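Local coordinates for octaprenyl Pyrophosphate Synthase (Helicobacter pylori, PDB 3TC1) that catalyses the stepwise addition of isopentenyl diphosphate units to an allylic diphosphate, building the eight-isoprene chain of octaprenyl diphosphate, at the interface of chains A and B. Numbering follows the deposited sequence. Chains: chain A/B, Octaprenyl Pyrophosphate Synthase.

Contact 1: the interface of chains A and B. Residues chain A 139, 142-143; chain B 28, 96, 99-100.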
loop_
_atom_site.group_PDB
_atom_site.type_symbol
_atom_site.label_atom_id
_atom_site.label_comp_id
_atom_site.label_asym_id
_atom_site.label_seq_id
_atom_site.Cartn_x
_atom_site.Cartn_y
_atom_site.Cartn_z
ATOM N N ILE A 139 0.790 12.708 2.517
ATOM C CA ILE A 139 1.489 13.005 3.744
ATOM C C ILE A 139 1.780 14.479 3.921
ATOM O O ILE A 139 1.608 15.030 5.008
ATOM C CB ILE A 139 2.781 12.146 3.837
ATOM C CG1 ILE A 139 2.370 10.676 3.980
ATOM C CG2 ILE A 139 3.641 12.605 5.054
ATOM C CD1 ILE A 139 3.571 9.701 3.876
ATOM N N VAL A 142 -1.380 16.218 5.029
ATOM C CA VAL A 142 -1.689 16.081 6.448
ATOM C C VAL A 142 -0.814 16.983 7.315
ATOM O O VAL A 142 -1.331 17.727 8.148
ATOM C CB VAL A 142 -1.544 14.617 6.914
ATOM C CG1 VAL A 142 -1.620 14.533 8.435
ATOM C CG2 VAL A 142 -2.653 13.791 6.305
ATOM N N PHE A 143 0.501 16.928 7.114
ATOM C CA PHE A 143 1.430 17.752 7.889
ATOM C C PHE A 143 1.225 19.252 7.692
ATOM O O PHE A 143 1.246 20.015 8.659
ATOM C CB PHE A 143 2.883 17.389 7.561
ATOM C CG PHE A 143 3.396 16.196 8.325
ATOM C CD1 PHE A 143 2.949 14.910 8.026
ATOM C CD2 PHE A 143 4.313 16.363 9.360
ATOM C CE1 PHE A 143 3.410 13.804 8.749
ATOM C CE2 PHE A 143 4.780 15.267 10.090
ATOM C CZ PHE A 143 4.327 13.984 9.783
ATOM N N LEU B 28 8.666 10.614 9.945
ATOM C CA LEU B 28 7.952 9.361 10.167
ATOM C C LEU B 28 8.934 8.193 10.231
ATOM O O LEU B 28 8.867 7.356 11.135
ATOM C CB LEU B 28 6.946 9.116 9.040
ATOM C CG LEU B 28 5.875 10.189 8.813
ATOM C CD1 LEU B 28 5.005 9.804 7.619
ATOM C CD2 LEU B 28 5.025 10.337 10.063
ATOM N N PHE B 96 1.635 9.031 14.864
ATOM C CA PHE B 96 1.244 9.927 13.776
ATOM C C PHE B 96 -0.150 9.716 13.182
ATOM O O PHE B 96 -0.497 10.341 12.178
ATOM C CB PHE B 96 2.291 9.833 12.663
ATOM C CG PHE B 96 3.698 10.045 13.144
ATOM C CD1 PHE B 96 4.181 11.329 13.388
ATOM C CD2 PHE B 96 4.535 8.958 13.384
ATOM C CE1 PHE B 96 5.479 11.529 13.862
ATOM C CE2 PHE B 96 5.836 9.146 13.858
ATOM C CZ PHE B 96 6.308 10.434 14.097
ATOM N N PHE B 99 -3.860 7.380 9.345
ATOM C CA PHE B 99 -3.641 7.888 7.999
ATOM C C PHE B 99 -2.167 7.924 7.611
ATOM O O PHE B 99 -1.802 7.478 6.523
ATOM C CB PHE B 99 -4.224 9.291 7.851
ATOM C CG PHE B 99 -4.282 9.768 6.428
ATOM C CD1 PHE B 99 -5.249 9.278 5.561
ATOM C CD2 PHE B 99 -3.365 10.695 5.950
ATOM C CE1 PHE B 99 -5.307 9.704 4.240
ATOM C CE2 PHE B 99 -3.412 11.127 4.629
ATOM C CZ PHE B 99 -4.386 10.632 3.772
ATOM N N ASN B 100 -1.323 8.466 8.487
ATOM C CA ASN B 100 0.103 8.546 8.193
ATOM C C ASN B 100 0.753 7.169 8.136
ATOM O O ASN B 100 1.590 6.913 7.269
ATOM C CB ASN B 100 0.827 9.428 9.219
ATOM C CG ASN B 100 0.693 10.914 8.914
ATOM O OD1 ASN B 100 0.911 11.353 7.781
ATOM N ND2 ASN B 100 0.346 11.696 9.930
#

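Contact 2: the interface of chains A and B. Residues chain A 76, 102, 106, 109; chain B 76, 102, 106, 109.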
loop_
_atom_site.group_PDB
_atom_site.type_symbol
_atom_site.label_atom_id
_atom_site.label_comp_id
_atom_site.label_asym_id
_atom_site.label_seq_id
_atom_site.Cartn_x
_atom_site.Cartn_y
_atom_site.Cartn_z
ATOM N N HIS A 76 -7.374 4.477 0.373
ATOM C CA HIS A 76 -6.461 4.852 1.451
ATOM C C HIS A 76 -6.672 6.254 1.910
ATOM O O HIS A 76 -6.438 6.622 3.059
ATOM C CB HIS A 76 -5.002 4.626 1.035
ATOM C CG HIS A 76 -4.651 3.175 1.031
ATOM N ND1 HIS A 76 -3.361 2.702 0.892
ATOM C CD2 HIS A 76 -5.432 2.094 1.222
ATOM C CE1 HIS A 76 -3.375 1.382 1.009
ATOM N NE2 HIS A 76 -4.629 0.994 1.212
ATOM N N VAL A 102 -8.369 -0.002 4.092
ATOM C CA VAL A 102 -6.921 -0.105 4.019
ATOM C C VAL A 102 -6.576 -1.421 3.331
ATOM O O VAL A 102 -5.682 -1.475 2.481
ATOM C CB VAL A 102 -6.281 -0.082 5.426
ATOM C CG1 VAL A 102 -4.791 -0.351 5.328
ATOM C CG2 VAL A 102 -6.526 1.271 6.085
ATOM N N ASP A 106 -4.827 -2.181 -0.475
ATOM C CA ASP A 106 -3.589 -2.916 -0.693
ATOM C C ASP A 106 -3.788 -3.966 -1.778
ATOM O O ASP A 106 -2.875 -4.239 -2.548
ATOM C CB ASP A 106 -3.116 -3.593 0.598
ATOM C CG ASP A 106 -2.524 -2.612 1.587
ATOM O OD1 ASP A 106 -1.933 -1.599 1.141
ATOM O OD2 ASP A 106 -2.635 -2.862 2.807
ATOM N N TYR A 109 -3.724 -2.061 -5.127
ATOM C CA TYR A 109 -2.355 -1.655 -5.432
ATOM C C TYR A 109 -1.484 -2.838 -5.859
ATOM O O TYR A 109 -0.769 -2.766 -6.863
ATOM C CB TYR A 109 -1.692 -0.994 -4.216
ATOM C CG TYR A 109 -1.881 0.505 -4.089
ATOM C CD1 TYR A 109 -1.695 1.351 -5.184
ATOM C CD2 TYR A 109 -2.184 1.085 -2.855
ATOM C CE1 TYR A 109 -1.802 2.743 -5.049
ATOM C CE2 TYR A 109 -2.293 2.476 -2.709
ATOM C CZ TYR A 109 -2.099 3.296 -3.804
ATOM O OH TYR A 109 -2.194 4.663 -3.660
ATOM N N HIS B 76 0.928 -1.405 7.924
ATOM C CA HIS B 76 -0.503 -1.524 7.680
ATOM C C HIS B 76 -1.154 -2.478 8.670
ATOM O O HIS B 76 -2.288 -2.258 9.090
ATOM C CB HIS B 76 -0.780 -1.979 6.239
ATOM C CG HIS B 76 -0.606 -0.889 5.225
ATOM N ND1 HIS B 76 -0.868 -1.065 3.884
ATOM C CD2 HIS B 76 -0.184 0.390 5.361
ATOM C CE1 HIS B 76 -0.609 0.057 3.236
ATOM N NE2 HIS B 76 -0.191 0.955 4.108
ATOM N N VAL B 102 -0.657 4.462 7.290
ATOM C CA VAL B 102 -1.116 3.845 6.049
ATOM C C VAL B 102 -0.351 4.413 4.856
ATOM O O VAL B 102 0.159 3.658 4.030
ATOM C CB VAL B 102 -2.634 4.068 5.820
ATOM C CG1 VAL B 102 -3.051 3.486 4.475
ATOM C CG2 VAL B 102 -3.427 3.404 6.929
ATOM N N ASP B 106 2.363 2.860 2.143
ATOM C CA ASP B 106 2.202 2.961 0.693
ATOM C C ASP B 106 3.490 3.480 0.074
ATOM O O ASP B 106 3.870 3.084 -1.029
ATOM C CB ASP B 106 1.042 3.898 0.338
ATOM C CG ASP B 106 -0.308 3.283 0.633
ATOM O OD1 ASP B 106 -0.363 2.048 0.836
ATOM O OD2 ASP B 106 -1.312 4.026 0.645
ATOM N N TYR B 109 5.946 0.616 0.052
ATOM C CA TYR B 109 5.562 -0.282 -1.036
ATOM C C TYR B 109 5.903 0.267 -2.423
ATOM O O TYR B 109 6.466 -0.443 -3.250
ATOM C CB TYR B 109 4.056 -0.569 -1.012
ATOM C CG TYR B 109 3.609 -1.665 -0.069
ATOM C CD1 TYR B 109 4.260 -2.900 -0.039
ATOM C CD2 TYR B 109 2.497 -1.485 0.759
ATOM C CE1 TYR B 109 3.815 -3.931 0.790
ATOM C CE2 TYR B 109 2.042 -2.509 1.591
ATOM C CZ TYR B 109 2.707 -3.727 1.602
ATOM O OH TYR B 109 2.270 -4.736 2.429
HETATM O O HOH W 1 -1.486 5.949 -1.405
#

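Contact 3: the interface of chains A and B. Residues chain A 128, 131-132, 135-136; chain B 20, 106-107, 110.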
loop_
_atom_site.group_PDB
_atom_site.type_symbol
_atom_site.label_atom_id
_atom_site.label_comp_id
_atom_site.label_asym_id
_atom_site.label_seq_id
_atom_site.Cartn_x
_atom_site.Cartn_y
_atom_site.Cartn_z
ATOM N N SER A 128 4.882 3.535 -10.922
ATOM C CA SER A 128 5.232 3.281 -9.527
ATOM C C SER A 128 5.743 4.574 -8.891
ATOM O O SER A 128 5.476 4.850 -7.722
ATOM C CB SER A 128 6.274 2.154 -9.403
ATOM O OG SER A 128 7.521 2.497 -9.975
ATOM N N VAL A 131 2.819 6.634 -7.908
ATOM C CA VAL A 131 2.188 6.213 -6.660
ATOM C C VAL A 131 3.019 6.709 -5.487
ATOM O O VAL A 131 2.480 7.107 -4.453
ATOM C CB VAL A 131 2.048 4.679 -6.574
ATOM C CG1 VAL A 131 1.557 4.275 -5.184
ATOM C CG2 VAL A 131 1.068 4.191 -7.634
ATOM N N LEU A 132 4.335 6.696 -5.655
ATOM C CA LEU A 132 5.224 7.177 -4.612
ATOM C C LEU A 132 4.966 8.658 -4.376
ATOM O O LEU A 132 4.850 9.112 -3.240
ATOM C CB LEU A 132 6.688 6.979 -5.015
ATOM C CG LEU A 132 7.724 7.605 -4.073
ATOM C CD1 LEU A 132 7.544 7.060 -2.662
ATOM C CD2 LEU A 132 9.125 7.317 -4.590
ATOM N N SER A 135 1.606 9.426 -2.726
ATOM C CA SER A 135 1.596 9.040 -1.321
ATOM C C SER A 135 2.358 10.117 -0.546
ATOM O O SER A 135 1.998 10.462 0.580
ATOM C CB SER A 135 2.237 7.665 -1.140
ATOM O OG SER A 135 1.416 6.672 -1.734
ATOM N N ARG A 136 3.403 10.658 -1.166
ATOM C CA ARG A 136 4.171 11.734 -0.546
ATOM C C ARG A 136 3.246 12.932 -0.441
ATOM O O ARG A 136 3.252 13.675 0.533
ATOM C CB ARG A 136 5.376 12.103 -1.405
ATOM C CG ARG A 136 6.192 13.259 -0.848
ATOM C CD ARG A 136 7.416 13.540 -1.700
ATOM N NE ARG A 136 7.072 14.136 -2.988
ATOM C CZ ARG A 136 7.889 14.168 -4.037
ATOM N NH1 ARG A 136 9.097 13.629 -3.950
ATOM N NH2 ARG A 136 7.506 14.744 -5.169
ATOM N N ILE B 20 13.367 10.215 -1.463
ATOM C CA ILE B 20 11.981 10.646 -1.609
ATOM C C ILE B 20 11.921 12.158 -1.386
ATOM O O ILE B 20 10.967 12.825 -1.791
ATOM C CB ILE B 20 11.067 9.910 -0.608
ATOM C CG1 ILE B 20 11.184 8.401 -0.838
ATOM C CG2 ILE B 20 9.618 10.344 -0.792
ATOM C CD1 ILE B 20 10.353 7.557 0.099
ATOM N N ASP B 106 2.363 2.860 2.143
ATOM C CA ASP B 106 2.202 2.961 0.693
ATOM C C ASP B 106 3.490 3.480 0.074
ATOM O O ASP B 106 3.870 3.084 -1.029
ATOM C CB ASP B 106 1.042 3.898 0.338
ATOM C CG ASP B 106 -0.308 3.283 0.633
ATOM O OD1 ASP B 106 -0.363 2.048 0.836
ATOM O OD2 ASP B 106 -1.312 4.026 0.645
ATOM N N VAL B 107 4.139 4.384 0.798
ATOM C CA VAL B 107 5.412 4.963 0.382
ATOM C C VAL B 107 6.472 3.859 0.336
ATOM O O VAL B 107 7.244 3.764 -0.619
ATOM C CB VAL B 107 5.869 6.049 1.377
ATOM C CG1 VAL B 107 7.358 6.328 1.203
ATOM C CG2 VAL B 107 5.059 7.330 1.160
ATOM N N SER B 110 5.546 1.523 -2.684
ATOM C CA SER B 110 5.805 2.113 -3.998
ATOM C C SER B 110 7.290 2.346 -4.286
ATOM O O SER B 110 7.756 2.079 -5.394
ATOM C CB SER B 110 5.002 3.413 -4.174
ATOM O OG SER B 110 5.192 4.307 -3.094
HETATM O O HOH W 2 -1.486 5.949 -1.405
#

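Contact 1: the interface of chains A and B
The chi1 torsions of A:Phe143 (-83°) and B:Asn100 (-81°) both set CG opposite the residue's own carbonyl carbon, and this brings the phenyl rim of one chain against the amide of the other. The case illustrates how a polar side chain can serve in a mainly apolar patch of the interface when its own helix holds its amide nitrogen. B:Asn100 ND2 donates to the backbone oxygen B:Phe96 O one turn earlier, at 2.8 Å, nearly straight and in the carbonyl plane. That bond fixes the rotation of the amide, with B:Asn100 OD1 nearest the phenyl rim, 3.6 Å from ring carbon A:Phe143 CE1. Ring and amide planes stand 56° apart, a slanting encounter and not a stack. A:Val142 joins from the opposite direction, its CG1 methyl 3.8 Å from B:Asn100 ND2. On the far side, B:Leu28 fills in with both branches. Its CD1 meets A:Ile139 CD1 tip to tip at 4.0 Å. Its CD2 touches A:Phe143 CZ at 3.7 Å and, in a roughly perpendicular direction, lies over the rim of one face of the B:Phe96 ring.

Contact 2: the interface of chains A and B
B:Asp106 OD2 is gripped from two directions across the dimer: A:His76 ND1 donates to it at 2.5 Å, and water 1 lies 2.8 Å away, linking this carboxylate oxygen to the phenolic A:Tyr109 OH. The histidine bond is almost straight, uses the syn lone pair of the oxygen and runs in the imidazole plane, ring and carboxylate being nearly coplanar. The two-fold repeats the pairing with small differences, B:His76 ND1 reaching A:Asp106 OD2 at 2.7 Å through a more bent bond, with the oxygen tilted 21° from the ring plane. The principle on show is second-shell anchoring. Each histidine spends its other nitrogen on its own chain, A:His76 NE2 donating to the backbone oxygen A:Val102 O at 3.0 Å, and B:His76 NE2 to B:Val102 O at 2.7 Å. Rotation of each ring is thereby fixed from both ends, both nitrogens being placed as donors. Near the axis the two imidazoles meet edge to face at 88°. B:Val102 CG1 sits over one face of the A:His76 ring, toward its rim, while A:Val102 and B:Val102 meet through CG2 methyls 3.9 Å apart. Since A:His76 and B:His76 each immediately precede the aspartate-rich DDXXD motif, which binds magnesium and diphosphate in this family, the reciprocal pairs join the subunits and probably steady that end of each active site.

Contact 3: the interface of chains A and B
The guanidinium group of A:Arg136 receives B:Ile20 O at its edge, in plane, with NH1 donating to this backbone carbonyl at 3.0 Å. The donor sits 22° off the carbonyl plane, and the bond is moderately bent. Getting there requires an extended start and a late turn: chi1 and chi2 are near 180°, then chi3 bends to 71°. The aliphatic part is used as well, A:Arg136 CD lying 4.0 Å from B:Ile20 CG2 as the two side chains run antiparallel. Further in, A:Leu132 CD1 is shared between two chain B residues, with B:Val107 CG1 at 3.9 Å and B:Ile20 CD1 at a similar distance. The patch exemplifies close helix packing through small residues whose hydroxyls bond back to their own helices. B:Ser110 OG turns back to B:Asp106 O at 2.7 Å while lying against A:Leu132, and B:Ser110 CB packs on A:Val131 CG1 at 3.7 Å. On the facing helix, A:Ser135 OG bonds to A:Val131 O at 3.0 Å. An additional link toward chain B comes from water 2, 3.0 Å from A:Ser135 OG. The methylene A:Ser135 CB packs on B:Val107 CG2 at 3.7 Å. In this all-helical fold the site lies where helix 121-144 of chain A runs against helix 92-116 of chain B, with B:Ile20 contributed by the loop just before helix 23-29.

Helix 92-116 of chain B runs through all three contacts, and helix 121-144 of chain A supplies its partners in contacts 1 and 3. By the centres of their C-alpha atoms, contact 1 lies about 13 Å from both contact 2 and contact 3, while contacts 2 and 3 are about 10 Å apart. The latter two share B:Asp106 and one and the same water, which joins the tyrosine of one to the serine of the other. Apolar, polar and mixed patches thus appear to belong to one interface surface, repeated by the two-fold, as befits the homodimers typical of trans-prenyltransferases.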